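Local coordinates for Ifi204 (Mus musculus domesticus, PDB 5YZW), which acts as an interferon-inducible DNA sensor of the PYHIN family, its HIN domain recognising DNA, probably through two OB folds, at residues 5-11 with 64-70; 105-111 with 120-124; 147-152 with 180-184. All blocks are in the same frame, centred on the assembly; numbering follows the deposited sequence.

How the interactions relate
Interaction 1 belongs to the first of two OB-fold barrels and interactions 2 and 3 to the second, on the opposite side of the chain's centre; its nearest atoms stay about 15 Å from interaction 2 and about 19 Å from interaction 3. It is a surface contact, rich in histidines and charged groups. The other two are partly buried and share one sheet: the 105-107 loop and a short helix meet strand 119-132 in interaction 2, while two parallel strands pair in interaction 3. These two touch, I108 and L111 resting on M147 and V120 on L182. Side-chain hydroxyls tie interaction 2 together, whereas backbone pairing dominates interactions 1 and 3.

Interaction 1 (5-11 with 64-70); sequences DHHHGPK and AISDYFG
K11 and I65 trade two backbone hydrogen bonds, the amide of each reaching the carbonyl oxygen of the other at 2.8 Å (K11 N to I65 O and I65 N to K11 O). Beyond the cis peptide before P10 the pairing resumes in a second antiparallel patch, where H7 N reaches Y68 O at 2.9 Å, Y68 N returns a bond to H7 O, and G70 N reaches D5 O at 3.0 Å. At the near end of this patch D67 and Y68 both face H7, a G1 beta bulge, and D67 N donates to H8 O.

Side chains add to the pairing on both faces. In the modelled conformer of D67, H6 NE2 donates to the anti lone pair of OD1 at 3.2 Å, ring and carboxylate nearly coplanar. On the other face of the sheet, H7 CB lies over one face of the Y68 ring, 3.8 Å from its centroid, a CH-pi contact, while H7 NE2 makes weak bonds to the D5 carboxylate. K11 bends at chi3 and chi4 to carry NZ to Y68 OH in a weak bond, and its cationic end also meets F44. In this conformer the D67 carboxylate would probably favour a protonated H6.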
loop_
_atom_site.group_PDB
_atom_site.type_symbol
_atom_site.label_atom_id
_atom_site.label_comp_id
_atom_site.label_asym_id
_atom_site.label_seq_id
_atom_site.Cartn_x
_atom_site.Cartn_y
_atom_site.Cartn_z
ATOM N N ASP A 5 -13.820 14.699 2.650
ATOM C CA ASP A 5 -13.028 14.594 3.873
ATOM C C ASP A 5 -11.698 15.309 3.642
ATOM O O ASP A 5 -10.617 14.721 3.641
ATOM C CB ASP A 5 -12.827 13.135 4.270
ATOM C CG ASP A 5 -12.178 12.982 5.661
ATOM O OD1 ASP A 5 -12.530 13.748 6.586
ATOM O OD2 ASP A 5 -11.315 12.096 5.843
ATOM N N HIS A 6 -11.801 16.615 3.425
ATOM C CA HIS A 6 -10.636 17.424 3.110
ATOM C C HIS A 6 -10.008 17.968 4.388
ATOM O O HIS A 6 -10.707 18.289 5.351
ATOM C CB HIS A 6 -11.026 18.568 2.176
ATOM C CG HIS A 6 -9.989 19.641 2.077
ATOM N ND1 HIS A 6 -10.128 20.866 2.689
ATOM C CD2 HIS A 6 -8.795 19.671 1.436
ATOM C CE1 HIS A 6 -9.063 21.604 2.432
ATOM N NE2 HIS A 6 -8.239 20.903 1.677
ATOM N N HIS A 7 -8.680 18.059 4.398
ATOM C CA HIS A 7 -7.949 18.550 5.559
ATOM C C HIS A 7 -6.941 19.592 5.118
ATOM O O HIS A 7 -6.192 19.376 4.165
ATOM C CB HIS A 7 -7.249 17.417 6.306
ATOM C CG HIS A 7 -8.194 16.409 6.870
ATOM N ND1 HIS A 7 -8.738 16.521 8.133
ATOM C CD2 HIS A 7 -8.713 15.278 6.336
ATOM C CE1 HIS A 7 -9.546 15.499 8.354
ATOM N NE2 HIS A 7 -9.550 14.731 7.278
ATOM N N HIS A 8 -6.933 20.728 5.811
ATOM C CA HIS A 8 -5.999 21.799 5.485
ATOM C C HIS A 8 -4.560 21.389 5.752
ATOM O O HIS A 8 -3.660 21.767 5.002
ATOM C CB HIS A 8 -6.334 23.054 6.300
ATOM C CG HIS A 8 -7.625 23.698 5.909
ATOM N ND1 HIS A 8 -7.864 24.170 4.636
ATOM C CD2 HIS A 8 -8.756 23.928 6.615
ATOM C CE1 HIS A 8 -9.085 24.671 4.577
ATOM N NE2 HIS A 8 -9.650 24.531 5.765
ATOM N N GLY A 9 -4.308 20.650 6.833
ATOM C CA GLY A 9 -2.936 20.430 7.236
ATOM C C GLY A 9 -2.377 21.715 7.801
ATOM O O GLY A 9 -3.138 22.635 8.131
ATOM N N PRO A 10 -1.034 21.813 7.935
ATOM C CA PRO A 10 -0.093 20.749 7.526
ATOM C C PRO A 10 0.108 19.615 8.547
ATOM O O PRO A 10 0.081 19.861 9.755
ATOM C CB PRO A 10 1.217 21.511 7.328
ATOM C CG PRO A 10 1.137 22.679 8.378
ATOM C CD PRO A 10 -0.351 22.985 8.532
ATOM N N LYS A 11 0.281 18.383 8.053
ATOM C CA LYS A 11 0.717 17.254 8.875
ATOM C C LYS A 11 2.203 17.030 8.639
ATOM O O LYS A 11 2.641 16.896 7.489
ATOM C CB LYS A 11 -0.047 15.958 8.547
ATOM C CG LYS A 11 0.187 14.814 9.586
ATOM C CD LYS A 11 -0.436 13.431 9.153
ATOM C CE LYS A 11 -1.925 13.547 8.935
ATOM N NZ LYS A 11 -2.617 14.046 10.165
ATOM N N ALA A 64 6.001 18.056 5.100
ATOM C CA ALA A 64 4.771 18.657 5.617
ATOM C C ALA A 64 3.698 18.496 4.548
ATOM O O ALA A 64 3.904 18.899 3.400
ATOM C CB ALA A 64 4.993 20.146 5.989
ATOM N N ILE A 65 2.573 17.873 4.898
ATOM C CA ILE A 65 1.530 17.551 3.924
ATOM C C ILE A 65 0.309 18.426 4.200
ATOM O O ILE A 65 -0.255 18.375 5.298
ATOM C CB ILE A 65 1.143 16.062 3.967
ATOM C CG1 ILE A 65 2.357 15.158 3.708
ATOM C CG2 ILE A 65 0.044 15.787 2.944
ATOM C CD1 ILE A 65 2.033 13.642 3.831
ATOM N N SER A 66 -0.137 19.177 3.194
ATOM C CA SER A 66 -1.335 20.002 3.320
ATOM C C SER A 66 -2.350 19.665 2.233
ATOM O O SER A 66 -2.053 18.948 1.280
ATOM C CB SER A 66 -0.977 21.499 3.256
ATOM O OG SER A 66 0.121 21.785 4.097
ATOM N N ASP A 67 -3.533 20.266 2.377
ATOM C CA ASP A 67 -4.674 20.050 1.497
ATOM C C ASP A 67 -4.753 18.610 1.013
ATOM O O ASP A 67 -4.661 18.364 -0.196
ATOM C CB ASP A 67 -4.617 21.013 0.310
ATOM C CG ASP A 67 -4.713 22.471 0.741
ATOM O OD1 ASP A 67 -5.791 22.878 1.233
ATOM O OD2 ASP A 67 -3.710 23.203 0.602
ATOM N N TYR A 68 -4.907 17.669 1.933
ATOM C CA TYR A 68 -4.937 16.254 1.616
ATOM C C TYR A 68 -6.324 15.722 1.930
ATOM O O TYR A 68 -7.114 16.364 2.627
ATOM C CB TYR A 68 -3.861 15.493 2.398
ATOM C CG TYR A 68 -3.955 15.611 3.917
ATOM C CD1 TYR A 68 -4.712 14.707 4.658
ATOM C CD2 TYR A 68 -3.271 16.607 4.608
ATOM C CE1 TYR A 68 -4.800 14.793 6.037
ATOM C CE2 TYR A 68 -3.351 16.697 6.015
ATOM C CZ TYR A 68 -4.112 15.792 6.708
ATOM O OH TYR A 68 -4.221 15.850 8.075
ATOM N N PHE A 69 -6.622 14.555 1.393
ATOM C CA PHE A 69 -7.955 13.990 1.490
ATOM C C PHE A 69 -7.879 12.617 2.132
ATOM O O PHE A 69 -6.966 11.838 1.826
ATOM C CB PHE A 69 -8.604 13.872 0.120
ATOM C CG PHE A 69 -8.941 15.185 -0.501
ATOM C CD1 PHE A 69 -7.975 15.919 -1.166
ATOM C CD2 PHE A 69 -10.235 15.686 -0.421
ATOM C CE1 PHE A 69 -8.288 17.137 -1.734
ATOM C CE2 PHE A 69 -10.557 16.898 -0.992
ATOM C CZ PHE A 69 -9.581 17.627 -1.648
ATOM N N GLY A 70 -8.824 12.338 3.015
ATOM C CA GLY A 70 -8.970 11.022 3.598
ATOM C C GLY A 70 -10.032 10.247 2.851
ATOM O O GLY A 70 -11.167 10.705 2.714
#

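Interaction 2 (105-111 with 120-124)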
loop_
_atom_site.group_PDB
_atom_site.type_symbol
_atom_site.label_atom_id
_atom_site.label_comp_id
_atom_site.label_asym_id
_atom_site.label_seq_id
_atom_site.Cartn_x
_atom_site.Cartn_y
_atom_site.Cartn_z
ATOM N N THR A 105 3.281 -6.946 8.630
ATOM C CA THR A 105 2.388 -7.708 7.776
ATOM C C THR A 105 1.332 -8.392 8.631
ATOM O O THR A 105 1.684 -9.096 9.589
ATOM C CB THR A 105 3.168 -8.745 6.974
ATOM O OG1 THR A 105 3.839 -8.107 5.877
ATOM C CG2 THR A 105 2.233 -9.811 6.432
ATOM N N PRO A 106 0.043 -8.197 8.357
ATOM C CA PRO A 106 -0.987 -8.870 9.159
ATOM C C PRO A 106 -0.903 -10.382 8.987
ATOM O O PRO A 106 -0.650 -10.885 7.889
ATOM C CB PRO A 106 -2.309 -8.316 8.598
ATOM C CG PRO A 106 -1.943 -7.233 7.633
ATOM C CD PRO A 106 -0.521 -7.434 7.234
ATOM N N LYS A 107 -1.096 -11.113 10.085
ATOM C CA LYS A 107 -1.145 -12.569 9.975
ATOM C C LYS A 107 -2.448 -13.000 9.303
ATOM O O LYS A 107 -3.501 -12.380 9.487
ATOM C CB LYS A 107 -0.989 -13.234 11.346
ATOM C CG LYS A 107 0.357 -12.935 12.022
ATOM C CD LYS A 107 1.182 -14.187 12.258
ATOM C CE LYS A 107 2.683 -13.904 12.186
ATOM N NZ LYS A 107 3.506 -15.055 12.662
ATOM N N ILE A 108 -2.360 -14.052 8.489
ATOM C CA ILE A 108 -3.514 -14.497 7.707
ATOM C C ILE A 108 -4.710 -14.772 8.609
ATOM O O ILE A 108 -5.843 -14.383 8.294
ATOM C CB ILE A 108 -3.128 -15.725 6.861
ATOM C CG1 ILE A 108 -2.137 -15.306 5.769
ATOM C CG2 ILE A 108 -4.366 -16.421 6.285
ATOM C CD1 ILE A 108 -2.038 -16.266 4.616
ATOM N N SER A 109 -4.479 -15.422 9.757
ATOM C CA SER A 109 -5.575 -15.700 10.680
ATOM C C SER A 109 -6.238 -14.413 11.136
ATOM O O SER A 109 -7.457 -14.370 11.331
ATOM C CB SER A 109 -5.077 -16.492 11.890
ATOM O OG SER A 109 -3.986 -15.838 12.519
ATOM N N TYR A 110 -5.449 -13.350 11.305
ATOM C CA TYR A 110 -6.015 -12.073 11.722
ATOM C C TYR A 110 -6.865 -11.453 10.623
ATOM O O TYR A 110 -7.845 -10.756 10.916
ATOM C CB TYR A 110 -4.900 -11.109 12.133
ATOM C CG TYR A 110 -5.388 -9.734 12.491
ATOM C CD1 TYR A 110 -6.000 -9.488 13.712
ATOM C CD2 TYR A 110 -5.246 -8.682 11.610
ATOM C CE1 TYR A 110 -6.451 -8.224 14.040
ATOM C CE2 TYR A 110 -5.696 -7.418 11.929
ATOM C CZ TYR A 110 -6.297 -7.193 13.145
ATOM O OH TYR A 110 -6.744 -5.925 13.465
ATOM N N LEU A 111 -6.507 -11.691 9.357
ATOM C CA LEU A 111 -7.316 -11.184 8.257
ATOM C C LEU A 111 -8.695 -11.828 8.238
ATOM O O LEU A 111 -9.668 -11.186 7.824
ATOM C CB LEU A 111 -6.613 -11.424 6.930
ATOM C CG LEU A 111 -5.382 -10.574 6.662
ATOM C CD1 LEU A 111 -4.967 -10.727 5.212
ATOM C CD2 LEU A 111 -5.675 -9.115 6.979
ATOM N N VAL A 120 -5.688 -4.095 2.291
ATOM C CA VAL A 120 -4.668 -4.811 3.048
ATOM C C VAL A 120 -3.331 -4.658 2.331
ATOM O O VAL A 120 -3.283 -4.623 1.095
ATOM C CB VAL A 120 -5.048 -6.305 3.208
ATOM C CG1 VAL A 120 -3.906 -7.110 3.836
ATOM C CG2 VAL A 120 -6.315 -6.441 4.039
ATOM N N SER A 121 -2.251 -4.556 3.109
ATOM C CA SER A 121 -0.887 -4.514 2.611
ATOM C C SER A 121 -0.084 -5.525 3.405
ATOM O O SER A 121 -0.299 -5.672 4.609
ATOM C CB SER A 121 -0.266 -3.121 2.788
ATOM O OG SER A 121 -0.691 -2.238 1.762
ATOM N N GLY A 122 0.832 -6.227 2.753
ATOM C CA GLY A 122 1.568 -7.279 3.433
ATOM C C GLY A 122 2.509 -7.995 2.491
ATOM O O GLY A 122 2.363 -7.933 1.266
ATOM N N GLU A 123 3.485 -8.676 3.093
ATOM C CA GLU A 123 4.455 -9.484 2.368
ATOM C C GLU A 123 4.250 -10.941 2.742
ATOM O O GLU A 123 4.353 -11.299 3.920
ATOM C CB GLU A 123 5.885 -9.060 2.686
ATOM C CG GLU A 123 6.162 -7.583 2.548
ATOM C CD GLU A 123 7.604 -7.240 2.865
ATOM O OE1 GLU A 123 7.943 -6.040 2.871
ATOM O OE2 GLU A 123 8.395 -8.175 3.108
ATOM N N TYR A 124 3.989 -11.783 1.744
ATOM C CA TYR A 124 3.649 -13.176 1.989
ATOM C C TYR A 124 4.421 -14.088 1.044
ATOM O O TYR A 124 4.853 -13.681 -0.039
ATOM C CB TYR A 124 2.142 -13.412 1.820
ATOM C CG TYR A 124 1.289 -12.560 2.719
ATOM C CD1 TYR A 124 1.051 -12.926 4.033
ATOM C CD2 TYR A 124 0.755 -11.363 2.264
ATOM C CE1 TYR A 124 0.269 -12.146 4.863
ATOM C CE2 TYR A 124 -0.021 -10.562 3.096
ATOM C CZ TYR A 124 -0.258 -10.962 4.396
ATOM O OH TYR A 124 -1.023 -10.173 5.235
#
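T105 and Y124 meet because their first torsions aim them at each other. With chi1 at -78°, T105 sets OG1 opposite its own carbonyl carbon and CG2 opposite its backbone N, which sends the hydroxyl to the backbone of strand 119-132 and the methyl to the tyrosine ring. Y124, at chi1 -58°, swings its ring back along the strand until the phenol oxygen reaches the P106 carbonyl.

The hydroxyl of T105 accepts a nearly straight hydrogen bond from E123 N, 2.9 Å from N to OG1 and 165° at the hydrogen. Its methyl settles obliquely against the ring, CG2 lying 3.4 Å from Y124 CZ. The phenol in turn donates to the carbonyl of P106, with Y124 OH 2.8 Å from P106 O; that carbonyl oxygen lies at the edge of the ring, near its plane. The P106 ring crosses Y124 at about a right angle, with P106 CD 3.2 Å from S121 O. One residue thus gives the strand both a hydroxyl and a methyl, and the phenol is held by a bond at its oxygen and touched obliquely by the T105 methyl.

Further on, the contact turns apolar. L111 and V120 reach toward each other tip to tip, L111 CD1 to V120 CG1 at 4.0 Å, and I108 brings CG1 near Y124 CE1.

K107 is the N-cap residue of helix 108-112, and its amine makes a salt bridge to D143, while E123 pairs with R167 on strand 165-169. The helix rests on M147 through I108 and L111, and Y124 also touches I140 and L168, so the short helix packs against strands 119-132 and 145-151, consistent with its covering one end of the barrel.

Interaction 3 (147-152 with 180-184)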
loop_
_atom_site.group_PDB
_atom_site.type_symbol
_atom_site.label_atom_id
_atom_site.label_comp_id
_atom_site.label_asym_id
_atom_site.label_seq_id
_atom_site.Cartn_x
_atom_site.Cartn_y
_atom_site.Cartn_z
ATOM N N MET A 147 -4.537 -18.520 2.037
ATOM C CA MET A 147 -5.574 -17.857 1.254
ATOM C C MET A 147 -5.065 -17.659 -0.169
ATOM O O MET A 147 -3.926 -18.001 -0.501
ATOM C CB MET A 147 -6.005 -16.527 1.896
ATOM C CG MET A 147 -4.857 -15.605 2.294
ATOM S SD MET A 147 -5.327 -14.034 3.112
ATOM C CE MET A 147 -6.985 -13.768 2.517
ATOM N N GLU A 148 -5.931 -17.114 -1.016
ATOM C CA GLU A 148 -5.629 -16.855 -2.417
ATOM C C GLU A 148 -5.455 -15.361 -2.636
ATOM O O GLU A 148 -6.215 -14.557 -2.096
ATOM C CB GLU A 148 -6.752 -17.350 -3.335
ATOM C CG GLU A 148 -6.833 -18.822 -3.569
ATOM C CD GLU A 148 -7.946 -19.158 -4.545
ATOM O OE1 GLU A 148 -8.913 -18.368 -4.632
ATOM O OE2 GLU A 148 -7.855 -20.200 -5.228
ATOM N N VAL A 149 -4.465 -14.990 -3.436
ATOM C CA VAL A 149 -4.381 -13.655 -4.005
ATOM C C VAL A 149 -4.896 -13.741 -5.432
ATOM O O VAL A 149 -4.380 -14.521 -6.238
ATOM C CB VAL A 149 -2.948 -13.107 -3.960
ATOM C CG1 VAL A 149 -2.893 -11.714 -4.579
ATOM C CG2 VAL A 149 -2.441 -13.065 -2.523
ATOM N N VAL A 150 -5.933 -12.975 -5.740
ATOM C CA VAL A 150 -6.536 -12.980 -7.067
ATOM C C VAL A 150 -6.035 -11.755 -7.813
ATOM O O VAL A 150 -6.268 -10.612 -7.390
ATOM C CB VAL A 150 -8.070 -13.009 -6.992
ATOM C CG1 VAL A 150 -8.667 -13.090 -8.392
ATOM C CG2 VAL A 150 -8.523 -14.211 -6.170
ATOM N N VAL A 151 -5.328 -11.986 -8.909
ATOM C CA VAL A 151 -4.764 -10.919 -9.721
ATOM C C VAL A 151 -5.423 -10.939 -11.090
ATOM O O VAL A 151 -5.539 -11.998 -11.726
ATOM C CB VAL A 151 -3.237 -11.042 -9.823
ATOM C CG1 VAL A 151 -2.668 -9.936 -10.701
ATOM C CG2 VAL A 151 -2.623 -10.960 -8.428
ATOM N N TYR A 152 -5.864 -9.770 -11.537
ATOM C CA TYR A 152 -6.411 -9.571 -12.870
ATOM C C TYR A 152 -5.863 -8.271 -13.449
ATOM O O TYR A 152 -5.641 -7.304 -12.720
ATOM C CB TYR A 152 -7.935 -9.510 -12.827
ATOM C CG TYR A 152 -8.559 -9.381 -14.184
ATOM C CD1 TYR A 152 -8.717 -10.497 -14.997
ATOM C CD2 TYR A 152 -8.983 -8.149 -14.662
ATOM C CE1 TYR A 152 -9.283 -10.392 -16.244
ATOM C CE2 TYR A 152 -9.553 -8.033 -15.913
ATOM C CZ TYR A 152 -9.699 -9.159 -16.699
ATOM O OH TYR A 152 -10.266 -9.056 -17.944
ATOM N N TRP A 180 -10.897 -17.131 1.792
ATOM C CA TRP A 180 -10.690 -15.697 1.733
ATOM C C TRP A 180 -9.709 -15.366 0.616
ATOM O O TRP A 180 -8.861 -16.185 0.251
ATOM C CB TRP A 180 -10.161 -15.169 3.069
ATOM C CG TRP A 180 -11.139 -15.256 4.201
ATOM C CD1 TRP A 180 -11.497 -16.378 4.890
ATOM C CD2 TRP A 180 -11.880 -14.175 4.784
ATOM N NE1 TRP A 180 -12.413 -16.064 5.863
ATOM C CE2 TRP A 180 -12.666 -14.718 5.818
ATOM C CE3 TRP A 180 -11.959 -12.801 4.529
ATOM C CZ2 TRP A 180 -13.519 -13.932 6.600
ATOM C CZ3 TRP A 180 -12.805 -12.020 5.315
ATOM C CH2 TRP A 180 -13.574 -12.590 6.332
ATOM N N GLN A 181 -9.827 -14.152 0.080
ATOM C CA GLN A 181 -9.009 -13.705 -1.039
ATOM C C GLN A 181 -8.547 -12.272 -0.803
ATOM O O GLN A 181 -9.217 -11.493 -0.118
ATOM C CB GLN A 181 -9.775 -13.761 -2.368
ATOM C CG GLN A 181 -10.441 -15.120 -2.671
ATOM C CD GLN A 181 -11.828 -15.245 -2.055
ATOM O OE1 GLN A 181 -12.517 -14.244 -1.843
ATOM N NE2 GLN A 181 -12.236 -16.477 -1.748
ATOM N N LEU A 182 -7.406 -11.937 -1.387
ATOM C CA LEU A 182 -6.941 -10.566 -1.533
ATOM C C LEU A 182 -6.992 -10.278 -3.029
ATOM O O LEU A 182 -6.221 -10.855 -3.807
ATOM C CB LEU A 182 -5.538 -10.396 -0.965
ATOM C CG LEU A 182 -5.412 -10.534 0.551
ATOM C CD1 LEU A 182 -3.940 -10.586 0.928
ATOM C CD2 LEU A 182 -6.092 -9.350 1.224
ATOM N N ARG A 183 -7.925 -9.419 -3.424
ATOM C CA ARG A 183 -8.175 -9.097 -4.820
ATOM C C ARG A 183 -7.444 -7.828 -5.231
ATOM O O ARG A 183 -7.560 -6.783 -4.576
ATOM C CB ARG A 183 -9.677 -8.930 -5.055
ATOM C CG ARG A 183 -10.387 -10.208 -5.416
ATOM C CD ARG A 183 -11.869 -10.073 -5.210
ATOM N NE ARG A 183 -12.459 -11.374 -4.895
ATOM C CZ ARG A 183 -12.752 -12.301 -5.805
ATOM N NH1 ARG A 183 -12.505 -12.075 -7.089
ATOM N NH2 ARG A 183 -13.287 -13.456 -5.428
ATOM N N SER A 184 -6.701 -7.919 -6.324
ATOM C CA SER A 184 -6.173 -6.726 -6.963
ATOM C C SER A 184 -7.315 -5.785 -7.322
ATOM O O SER A 184 -8.386 -6.222 -7.752
ATOM C CB SER A 184 -5.392 -7.116 -8.214
ATOM O OG SER A 184 -6.284 -7.538 -9.238
HETATM O O HOH W 1 -7.634 -5.882 -10.981
#
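V150 lies between two firm backbone bonds to segment 180-184: its amide reaches L182 O at 2.9 Å from V150 N, and its carbonyl receives S184 N, 2.9 Å from V150 O and 175° at the hydrogen. L182 N adds a third, 3.0 Å from E148 O, while the bond from E148 N to W180 O is weak. This is regular parallel pairing, E148 beside Q181, V149 beside L182 and V150 beside R183.

At the far end a side chain continues the pattern. The hydroxyl of S184, placed between its backbone N and carbonyl carbon (chi1 72°), accepts a bond from Y152 N, 3.2 Å from S184 OG, and a water joins the same OG to Y152 O.

On one face V150 runs alongside Q181 and R183, its CB 4.0 Å from R183 CG; R183 NE bonds to T174 on strand 171-175, as does Q181 in the modelled conformer. At the start of the pairing M147 curls its methyl against W180, M147 CE to W180 CB 3.5 Å, and towards L182. The indole itself leads away and meets F112.

Strands 145-151 and 180-183 form the parallel seam of the OB barrel, their other neighbours in the sheet being antiparallel. Backbone groups carry most of the bonding, with the S184 hydroxyl extending it, while M147, V149 and L182 are buried, probably toward the barrel interior.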